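PDB 3R9T: EchA1_1 from Mycobacterium avium subsp. paratuberculosis, which probably catalyses the reversible hydration of 2-enoyl-CoA to (3S)-3-hydroxyacyl-CoA in fatty acid metabolism, as a member of the crotonase family. Local coordinates for residues N31-N34 / A35-I39; R152-Q156 / L157-V161; D223-V227 / G228-G232. All coordinates share one frame; numbering follows the deposited sequence. Where two conformers were deposited one is given.

Interaction 1. Residues N31-N34 / A35-I39; sequences NAIN and AAVSI
With chi1 at 66°, N34 holds its amide carbon between its own backbone N and carbonyl carbon, and the amide is then turned so that OD1 faces the first turn of the helix that starts at A35. The result is a side-chain N-cap, here closing the start of helix 35-50 of the crotonase fold. OD1 accepts from V37 N at 3.0 Å, with an N-H...O angle of 165°, and the donor lies nearly in line with the amide C=O. A36 N is also close to OD1, at 3.1 Å, and the methyl of A36 packs beside the same oxygen. The backbone carbonyl of N34 serves the next residue along: S38 N donates to N34 O at 3.0 Å, so one asparagine supplies acceptors to two successive amides of the opening turn. Such a cap probably also puts the negative end of the amide dipole at the positive end of the helix.

Apolar packing ties the loop to the helix beside the cap. V37 has CG1 anti to its backbone N (chi1 175°), which carries that methyl to I33 CD1 at 3.6 Å, the two side chains crossing at about a right angle. Its other methyl, CG2, lies alongside the capping oxygen and near A32 O. V37 also touches I24 of strand 19-24 and R26 in a loop. I33 leans on F92, its backbone is hydrogen-bonded to G70 and D72, and its side chain lies about 8 Å from the bound benzoic acid. S38 OG is hydrogen-bonded to the backbone O of L82, a residue of the benzoic acid pocket, and the same S38 OG sits 3.8 Å from I33 CG2.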
ATOM      1  N   ASN B  31       5.763 -30.893  -0.482  1.00 31.45           N
ATOM      2  CA  ASN B  31       4.781 -30.285   0.400  1.00 29.84           C
ATOM      3  C   ASN B  31       3.705 -29.538  -0.374  1.00 29.07           C
ATOM      4  O   ASN B  31       3.169 -28.541   0.107  1.00 28.47           O
ATOM      5  CB  ASN B  31       5.478 -29.398   1.448  1.00 28.89           C
ATOM      6  CG  ASN B  31       6.219 -30.218   2.503  1.00 28.80           C
ATOM      7  OD1 ASN B  31       5.732 -31.257   2.956  1.00 29.27           O
ATOM      8  ND2 ASN B  31       7.396 -29.752   2.896  1.00 26.91           N
ATOM      9  N   ALA B  32       3.378 -30.047  -1.562  1.00 28.95           N
ATOM     10  CA  ALA B  32       2.304 -29.495  -2.374  1.00 28.97           C
ATOM     11  C   ALA B  32       0.960 -29.709  -1.692  1.00 28.89           C
ATOM     12  O   ALA B  32       0.747 -30.694  -0.980  1.00 28.94           O
ATOM     13  CB  ALA B  32       2.310 -30.112  -3.785  1.00 29.41           C
ATOM     14  N   ILE B  33       0.055 -28.767  -1.912  1.00 28.56           N
ATOM     15  CA  ILE B  33      -1.251 -28.796  -1.265  1.00 28.67           C
ATOM     16  C   ILE B  33      -2.229 -29.700  -1.988  1.00 29.52           C
ATOM     17  O   ILE B  33      -2.478 -29.541  -3.181  1.00 29.75           O
ATOM     18  CB  ILE B  33      -1.889 -27.409  -1.185  1.00 27.85           C
ATOM     19  CG1 ILE B  33      -0.956 -26.437  -0.476  1.00 26.41           C
ATOM     20  CG2 ILE B  33      -3.224 -27.470  -0.422  1.00 27.51           C
ATOM     21  CD1 ILE B  33      -0.511 -26.893   0.918  1.00 27.19           C
ATOM     22  N   ASN B  34      -2.798 -30.633  -1.233  1.00 30.06           N
ATOM     23  CA  ASN B  34      -3.979 -31.367  -1.655  1.00 30.43           C
ATOM     24  C   ASN B  34      -5.026 -31.359  -0.526  1.00 30.34           C
ATOM     25  O   ASN B  34      -4.811 -30.772   0.548  1.00 28.93           O
ATOM     26  CB  ASN B  34      -3.598 -32.806  -2.047  1.00 31.44           C
ATOM     27  CG  ASN B  34      -3.110 -33.633  -0.863  1.00 32.44           C
ATOM     28  OD1 ASN B  34      -3.173 -33.201   0.285  1.00 33.34           O
ATOM     29  ND2 ASN B  34      -2.616 -34.833  -1.147  1.00 35.00           N
ATOM     30  N   ALA B  35      -6.150 -32.033  -0.763  1.00 31.01           N
ATOM     31  CA  ALA B  35      -7.228 -32.105   0.236  1.00 31.10           C
ATOM     32  C   ALA B  35      -6.789 -32.626   1.619  1.00 30.90           C
ATOM     33  O   ALA B  35      -7.282 -32.148   2.639  1.00 30.82           O
ATOM     34  CB  ALA B  35      -8.394 -32.938  -0.300  1.00 31.85           C
ATOM     35  N   ALA B  36      -5.882 -33.602   1.652  1.00 31.00           N
ATOM     36  CA  ALA B  36      -5.375 -34.148   2.917  1.00 30.61           C
ATOM     37  C   ALA B  36      -4.595 -33.099   3.741  1.00 29.53           C
ATOM     38  O   ALA B  36      -4.738 -33.016   4.964  1.00 29.12           O
ATOM     39  CB  ALA B  36      -4.504 -35.379   2.651  1.00 31.71           C
ATOM     40  N   VAL B  37      -3.772 -32.301   3.064  1.00 28.23           N
ATOM     41  CA  VAL B  37      -3.058 -31.210   3.720  1.00 27.13           C
ATOM     42  C   VAL B  37      -4.076 -30.191   4.243  1.00 26.02           C
ATOM     43  O   VAL B  37      -3.979 -29.721   5.376  1.00 25.43           O
ATOM     44  CB  VAL B  37      -2.060 -30.519   2.767  1.00 26.36           C
ATOM     45  CG1 VAL B  37      -1.399 -29.299   3.449  1.00 25.43           C
ATOM     46  CG2 VAL B  37      -0.994 -31.517   2.239  1.00 27.90           C
ATOM     47  N   SER B  38      -5.078 -29.878   3.427  1.00 25.39           N
ATOM     48  CA  SER B  38      -6.089 -28.910   3.832  1.00 24.43           C
ATOM     49  C   SER B  38      -6.847 -29.337   5.080  1.00 24.49           C
ATOM     50  O   SER B  38      -7.206 -28.510   5.909  1.00 23.29           O
ATOM     51  CB  SER B  38      -7.063 -28.618   2.685  1.00 24.39           C
ATOM     52  OG  SER B  38      -6.359 -28.139   1.555  1.00 24.37           O
ATOM     53  N   ILE B  39      -7.081 -30.634   5.216  1.00 25.18           N
ATOM     54  CA  ILE B  39      -7.739 -31.167   6.404  1.00 25.43           C
ATOM     55  C   ILE B  39      -6.895 -30.953   7.644  1.00 25.06           C
ATOM     56  O   ILE B  39      -7.390 -30.476   8.668  1.00 24.58           O
ATOM     57  CB  ILE B  39      -8.054 -32.663   6.227  1.00 26.85           C
ATOM     58  CG1 ILE B  39      -9.223 -32.819   5.259  1.00 27.94           C
ATOM     59  CG2 ILE B  39      -8.393 -33.317   7.562  1.00 26.77           C
ATOM     60  CD1 ILE B  39      -9.385 -34.232   4.688  1.00 31.26           C
TER

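Interaction 2. Residues R152-Q156 / L157-V161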
ATOM      1  N   ARG B 152      -3.935 -10.276  -3.533  1.00 17.85           N
ATOM      2  CA  ARG B 152      -3.182  -9.897  -2.342  1.00 17.63           C
ATOM      3  C   ARG B 152      -1.779  -9.434  -2.660  1.00 17.67           C
ATOM      4  O   ARG B 152      -1.211  -8.704  -1.856  1.00 17.20           O
ATOM      5  CB  ARG B 152      -3.101 -11.034  -1.323  1.00 17.69           C
ATOM      6  CG  ARG B 152      -4.436 -11.324  -0.682  1.00 16.88           C
ATOM      7  CD  ARG B 152      -4.409 -12.547   0.204  1.00 18.56           C
ATOM      8  NE  ARG B 152      -5.619 -12.618   1.038  1.00 19.34           N
ATOM      9  CZ  ARG B 152      -6.075 -13.729   1.630  1.00 20.46           C
ATOM     10  NH1 ARG B 152      -5.451 -14.897   1.492  1.00 17.59           N
ATOM     11  NH2 ARG B 152      -7.181 -13.681   2.362  1.00 20.68           N
ATOM     12  N   ILE B 153      -1.215  -9.839  -3.802  1.00 17.84           N
ATOM     13  CA  ILE B 153       0.196  -9.537  -4.048  1.00 18.16           C
ATOM     14  C   ILE B 153       0.392  -8.009  -4.131  1.00 17.16           C
ATOM     15  O   ILE B 153       1.337  -7.467  -3.520  1.00 16.41           O
ATOM     16  CB  ILE B 153       0.802 -10.301  -5.267  1.00 18.67           C
ATOM     17  CG1 ILE B 153       2.329 -10.173  -5.266  1.00 20.85           C
ATOM     18  CG2 ILE B 153       0.214  -9.827  -6.552  1.00 20.34           C
ATOM     19  CD1 ILE B 153       2.997 -10.916  -4.153  1.00 22.32           C
ATOM     20  N   ALA B 154      -0.528  -7.310  -4.791  1.00 18.31           N
ATOM     21  CA  ALA B 154      -0.404  -5.863  -4.909  1.00 19.18           C
ATOM     22  C   ALA B 154      -0.842  -5.125  -3.658  1.00 18.74           C
ATOM     23  O   ALA B 154      -0.626  -3.917  -3.547  1.00 19.80           O
ATOM     24  CB  ALA B 154      -1.164  -5.333  -6.129  1.00 20.60           C
ATOM     25  N   GLU B 155      -1.459  -5.841  -2.733  1.00 18.44           N
ATOM     26  CA  GLU B 155      -1.782  -5.289  -1.417  1.00 18.25           C
ATOM     27  C   GLU B 155      -0.597  -5.294  -0.447  1.00 18.16           C
ATOM     28  O   GLU B 155      -0.590  -4.544   0.537  1.00 19.78           O
ATOM     29  CB  GLU B 155      -2.922  -6.078  -0.814  1.00 18.78           C
ATOM     30  CG  GLU B 155      -4.221  -5.821  -1.531  1.00 21.20           C
ATOM     31  CD  GLU B 155      -5.388  -6.651  -1.038  1.00 22.32           C
ATOM     32  OE1 GLU B 155      -5.182  -7.594  -0.242  1.00 23.34           O
ATOM     33  OE2 GLU B 155      -6.530  -6.367  -1.488  1.00 22.61           O
ATOM     34  N   GLN B 156       0.390  -6.137  -0.723  1.00 17.70           N
ATOM     35  CA  GLN B 156       1.491  -6.349   0.211  1.00 17.88           C
ATOM     36  C   GLN B 156       2.870  -5.986  -0.312  1.00 19.54           C
ATOM     37  O   GLN B 156       3.825  -5.979   0.453  1.00 21.37           O
ATOM     38  CB  GLN B 156       1.466  -7.786   0.697  1.00 17.77           C
ATOM     39  CG  GLN B 156       0.126  -8.140   1.304  1.00 16.68           C
ATOM     40  CD  GLN B 156       0.117  -9.472   2.005  1.00 18.86           C
ATOM     41  OE1 GLN B 156       1.166  -9.975   2.418  1.00 19.79           O
ATOM     42  NE2 GLN B 156      -1.069 -10.065   2.143  1.00 18.92           N
ATOM     43  N   LEU B 157       2.960  -5.714  -1.607  1.00 19.98           N
ATOM     44  CA  LEU B 157       4.171  -5.266  -2.269  1.00 20.09           C
ATOM     45  C   LEU B 157       3.827  -3.998  -3.031  1.00 19.45           C
ATOM     46  O   LEU B 157       2.666  -3.795  -3.382  1.00 18.96           O
ATOM     47  CB  LEU B 157       4.633  -6.327  -3.274  1.00 21.26           C
ATOM     48  CG  LEU B 157       5.518  -7.495  -2.864  1.00 23.17           C
ATOM     49  CD1 LEU B 157       5.777  -8.393  -4.052  1.00 25.46           C
ATOM     50  CD2 LEU B 157       6.833  -6.976  -2.378  1.00 27.32           C
ATOM     51  N   PRO B 158       4.816  -3.137  -3.311  1.00 18.27           N
ATOM     52  CA  PRO B 158       4.528  -1.978  -4.142  1.00 18.91           C
ATOM     53  C   PRO B 158       3.872  -2.397  -5.443  1.00 19.07           C
ATOM     54  O   PRO B 158       4.219  -3.409  -6.044  1.00 19.50           O
ATOM     55  CB  PRO B 158       5.905  -1.384  -4.403  1.00 19.49           C
ATOM     56  CG  PRO B 158       6.681  -1.762  -3.205  1.00 19.03           C
ATOM     57  CD  PRO B 158       6.226  -3.152  -2.887  1.00 18.51           C
ATOM     58  N   ARG B 159       2.910  -1.613  -5.872  1.00 18.80           N
ATOM     59  CA  ARG B 159       2.105  -2.000  -7.002  1.00 19.35           C
ATOM     60  C   ARG B 159       2.912  -2.454  -8.214  1.00 18.90           C
ATOM     61  O   ARG B 159       2.650  -3.524  -8.750  1.00 18.12           O
ATOM     62  CB  ARG B 159       1.195  -0.848  -7.383  1.00 20.55           C
ATOM     63  CG  ARG B 159       0.639  -0.918  -8.774  1.00 24.76           C
ATOM     64  CD  ARG B 159      -0.404  -1.972  -8.878  1.00 29.14           C
ATOM     65  NE  ARG B 159      -1.628  -1.586  -8.189  1.00 32.34           N
ATOM     66  CZ  ARG B 159      -2.742  -2.311  -8.181  1.00 36.05           C
ATOM     67  NH1 ARG B 159      -2.788  -3.475  -8.821  1.00 35.52           N
ATOM     68  NH2 ARG B 159      -3.815  -1.874  -7.529  1.00 37.08           N
ATOM     69  N   LYS B 160       3.862  -1.656  -8.670  1.00 19.44           N
ATOM     70  CA  LYS B 160       4.626  -2.041  -9.856  1.00 19.78           C
ATOM     71  C   LYS B 160       5.445  -3.319  -9.638  1.00 19.61           C
ATOM     72  O   LYS B 160       5.542  -4.153 -10.531  1.00 19.23           O
ATOM     73  CB  LYS B 160       5.543  -0.897 -10.323  1.00 20.90           C
ATOM     74  CG  LYS B 160       5.033  -0.154 -11.542  1.00 23.13           C
ATOM     75  CD  LYS B 160       3.713   0.514 -11.314  1.00 24.23           C
ATOM     76  CE  LYS B 160       3.317   1.302 -12.547  1.00 24.19           C
ATOM     77  NZ  LYS B 160       1.957   1.860 -12.393  1.00 22.78           N
ATOM     78  N   VAL B 161       6.026  -3.472  -8.454  1.00 18.93           N
ATOM     79  CA  VAL B 161       6.795  -4.666  -8.129  1.00 19.21           C
ATOM     80  C   VAL B 161       5.874  -5.911  -8.125  1.00 18.77           C
ATOM     81  O   VAL B 161       6.251  -6.978  -8.653  1.00 19.36           O
ATOM     82  CB  VAL B 161       7.517  -4.480  -6.786  1.00 19.00           C
ATOM     83  CG1 VAL B 161       8.283  -5.722  -6.385  1.00 20.59           C
ATOM     84  CG2 VAL B 161       8.453  -3.263  -6.871  1.00 20.68           C
TER
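I153 and L157 lie across each other at a slant, meeting through their terminal methyls: I153 CD1 is 3.8 Å from L157 CD1. The isoleucine reaches there because its CG1 is anti to the backbone N (chi1 -167°), which carries CD1 toward L157. L157 N donates a weak, bent bond to I153 O (3.1 Å, 134°) where helix 149-156 gives way to helix 159-168, with P158 at the N-cap position of the second helix.

R159 folds back, bent at chi2 and chi3, so that one face of its guanidinium lies over the methyl of A154. A154 CB sits 3.6 Å from the guanidinium plane, toward the rim of the group; R159 NH1 is the closest atom, 3.7 Å from A154 CB. A162 and L165 of the second helix and W180 of helix 174-180 continue the apolar packing around L157.

The polar ends of K160 and R159 find partners on the second subunit: K160 NZ makes a hydrogen bond to Q156 OE1 there, and R159 NH1 a weak one to A218 O. Apolar packing and one weak backbone bond thus join the helices, while K160 and R159 direct polar groups to the neighbouring subunit, consistent with a part in trimer contacts.

Interaction 3. Residues D223-V227 / G228-G232; sequences DGVVV and GDEPG
V226 and D229 meet at the turn that leads from strand 225-226 into helix 230-243. V226 CG1 lies 3.4 Å from D229 OD2 and 3.6 Å from D229 CG, the two side chains crossing at a slant. V225 CG1 similarly comes to 3.6 Å from E230 OE1, but there the crossing is near a right angle: the bend of the glutamate at chi2 (-58°) folds its carboxylate back toward the strand.

Two backbone bonds hold this arrangement. D229 N donates to V226 O, and E230 N to V227 O, each at 3.2 Å; both donors stand well above the plane of the carbonyl they use, as is common in i+3 to i bonds of tight turns. E230 CB and CG each lie 3.5 Å from V227 O, and CD of P231 lies near the same oxygen.

Both acids are positioned from further out. D229 OD2 forms a salt bridge with R152, and E230 OE2 one with R97, so the valine methyls border carboxylates whose charge is partnered elsewhere in the chain. These arginines would probably help keep both acids ionised.

Strand 225-226 pairs antiparallel with 221-222; V226 touches V221 of that strand, and V227, just beyond strand 225-226, touches D222. V227 also packs on R235 of the third subunit, and the turn thus carries the chain from this surface hairpin into helix 230-243 beside a subunit boundary.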
ATOM      1  N   ASP B 223     -17.771 -10.573  11.799  1.00 28.81           N
ATOM      2  CA  ASP B 223     -18.250 -11.951  11.974  0.50 29.66           C
ATOM      3  C   ASP B 223     -17.325 -13.000  11.341  1.00 29.17           C
ATOM      4  O   ASP B 223     -17.770 -13.876  10.594  1.00 29.23           O
ATOM      5  CB  ASP B 223     -19.664 -12.096  11.406  0.50 30.49           C
ATOM      6  CG  ASP B 223     -20.728 -11.506  12.315  0.50 32.14           C
ATOM      7  OD1 ASP B 223     -20.372 -10.758  13.248  0.50 32.59           O
ATOM      8  OD2 ASP B 223     -21.922 -11.806  12.095  0.50 33.83           O
ATOM      9  N   GLY B 224     -16.032 -12.917  11.633  1.00 28.90           N
ATOM     10  CA  GLY B 224     -15.088 -13.922  11.141  1.00 28.61           C
ATOM     11  C   GLY B 224     -14.698 -13.847   9.673  1.00 28.23           C
ATOM     12  O   GLY B 224     -13.970 -14.711   9.198  1.00 28.63           O
ATOM     13  N   VAL B 225     -15.162 -12.821   8.957  1.00 27.93           N
ATOM     14  CA  VAL B 225     -14.861 -12.656   7.530  1.00 27.19           C
ATOM     15  C   VAL B 225     -14.059 -11.383   7.273  1.00 25.65           C
ATOM     16  O   VAL B 225     -14.416 -10.323   7.768  1.00 25.43           O
ATOM     17  CB  VAL B 225     -16.161 -12.576   6.691  1.00 28.00           C
ATOM     18  CG1 VAL B 225     -15.846 -12.369   5.206  1.00 29.29           C
ATOM     19  CG2 VAL B 225     -16.980 -13.839   6.890  1.00 29.52           C
ATOM     20  N   VAL B 226     -12.991 -11.500   6.488  1.00 24.12           N
ATOM     21  CA  VAL B 226     -12.233 -10.348   6.010  1.00 23.30           C
ATOM     22  C   VAL B 226     -13.065  -9.739   4.873  1.00 24.19           C
ATOM     23  O   VAL B 226     -13.022 -10.184   3.726  1.00 22.46           O
ATOM     24  CB  VAL B 226     -10.822 -10.743   5.544  1.00 22.68           C
ATOM     25  CG1 VAL B 226     -10.031  -9.519   5.037  1.00 21.99           C
ATOM     26  CG2 VAL B 226     -10.075 -11.443   6.692  1.00 21.73           C
ATOM     27  N   VAL B 227     -13.801  -8.688   5.215  1.00 25.25           N
ATOM     28  CA  VAL B 227     -14.803  -8.089   4.332  1.00 26.72           C
ATOM     29  C   VAL B 227     -14.232  -7.608   3.014  1.00 25.74           C
ATOM     30  O   VAL B 227     -14.830  -7.811   1.945  1.00 26.77           O
ATOM     31  CB  VAL B 227     -15.444  -6.876   5.033  1.00 27.06           C
ATOM     32  CG1 VAL B 227     -16.318  -6.086   4.072  1.00 30.31           C
ATOM     33  CG2 VAL B 227     -16.228  -7.339   6.231  1.00 29.21           C
ATOM     34  N   GLY B 228     -13.087  -6.953   3.101  1.00 25.33           N
ATOM     35  CA  GLY B 228     -12.466  -6.338   1.940  1.00 25.32           C
ATOM     36  C   GLY B 228     -11.972  -7.317   0.889  1.00 24.64           C
ATOM     37  O   GLY B 228     -11.777  -6.929  -0.265  1.00 25.27           O
ATOM     38  N   ASP B 229     -11.770  -8.583   1.271  1.00 23.11           N
ATOM     39  CA  ASP B 229     -11.319  -9.608   0.320  1.00 22.58           C
ATOM     40  C   ASP B 229     -12.427 -10.207  -0.548  1.00 22.90           C
ATOM     41  O   ASP B 229     -12.141 -10.883  -1.550  1.00 21.75           O
ATOM     42  CB  ASP B 229     -10.637 -10.766   1.049  1.00 22.26           C
ATOM     43  CG  ASP B 229      -9.292 -10.407   1.629  1.00 23.52           C
ATOM     44  OD1 ASP B 229      -8.740  -9.312   1.319  1.00 25.50           O
ATOM     45  OD2 ASP B 229      -8.789 -11.265   2.403  1.00 24.70           O
ATOM     46  N   GLU B 230     -13.680  -9.982  -0.174  1.00 23.73           N
ATOM     47  CA  GLU B 230     -14.786 -10.669  -0.835  1.00 26.10           C
ATOM     48  C   GLU B 230     -14.874 -10.380  -2.343  1.00 25.93           C
ATOM     49  O   GLU B 230     -15.037 -11.312  -3.132  1.00 26.52           O
ATOM     50  CB  GLU B 230     -16.098 -10.426  -0.089  1.00 27.48           C
ATOM     51  CG  GLU B 230     -16.048 -11.043   1.317  1.00 30.47           C
ATOM     52  CD  GLU B 230     -15.773 -12.546   1.276  1.00 35.22           C
ATOM     53  OE1 GLU B 230     -14.742 -13.008   1.818  1.00 37.94           O
ATOM     54  OE2 GLU B 230     -16.577 -13.273   0.665  1.00 38.75           O
ATOM     55  N   PRO B 231     -14.681  -9.116  -2.754  1.00 25.24           N
ATOM     56  CA  PRO B 231     -14.698  -8.861  -4.196  1.00 25.36           C
ATOM     57  C   PRO B 231     -13.550  -9.555  -4.924  1.00 24.07           C
ATOM     58  O   PRO B 231     -13.751 -10.056  -6.020  1.00 25.27           O
ATOM     59  CB  PRO B 231     -14.587  -7.334  -4.291  1.00 25.45           C
ATOM     60  CG  PRO B 231     -15.144  -6.854  -2.985  1.00 26.31           C
ATOM     61  CD  PRO B 231     -14.672  -7.863  -1.983  1.00 25.89           C
ATOM     62  N   GLY B 232     -12.377  -9.587  -4.305  1.00 23.00           N
ATOM     63  CA  GLY B 232     -11.233 -10.311  -4.851  1.00 22.02           C
ATOM     64  C   GLY B 232     -11.505 -11.786  -5.033  1.00 21.66           C
ATOM     65  O   GLY B 232     -11.187 -12.348  -6.084  1.00 21.08           O
TER

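All three contacts are local, each where the chain enters a helix, interaction 2 also at the end of another, but they differ in what governs them. Interaction 1, partly buried and near the benzoic acid, relies on a side-chain cap; interaction 2, also partly buried, relies on apolar packing between successive helices at a subunit interface; interaction 3 is a surface turn held by backbone bonds and bordered by carboxylates. Interactions 1 and 2 lie on opposite sides of the chain's centre, their centres about 27 Å apart, and share no element. Interactions 2 and 3 are joined directly by the R152-D229 salt bridge, which links helix 149-156 to the turn before helix 230-243.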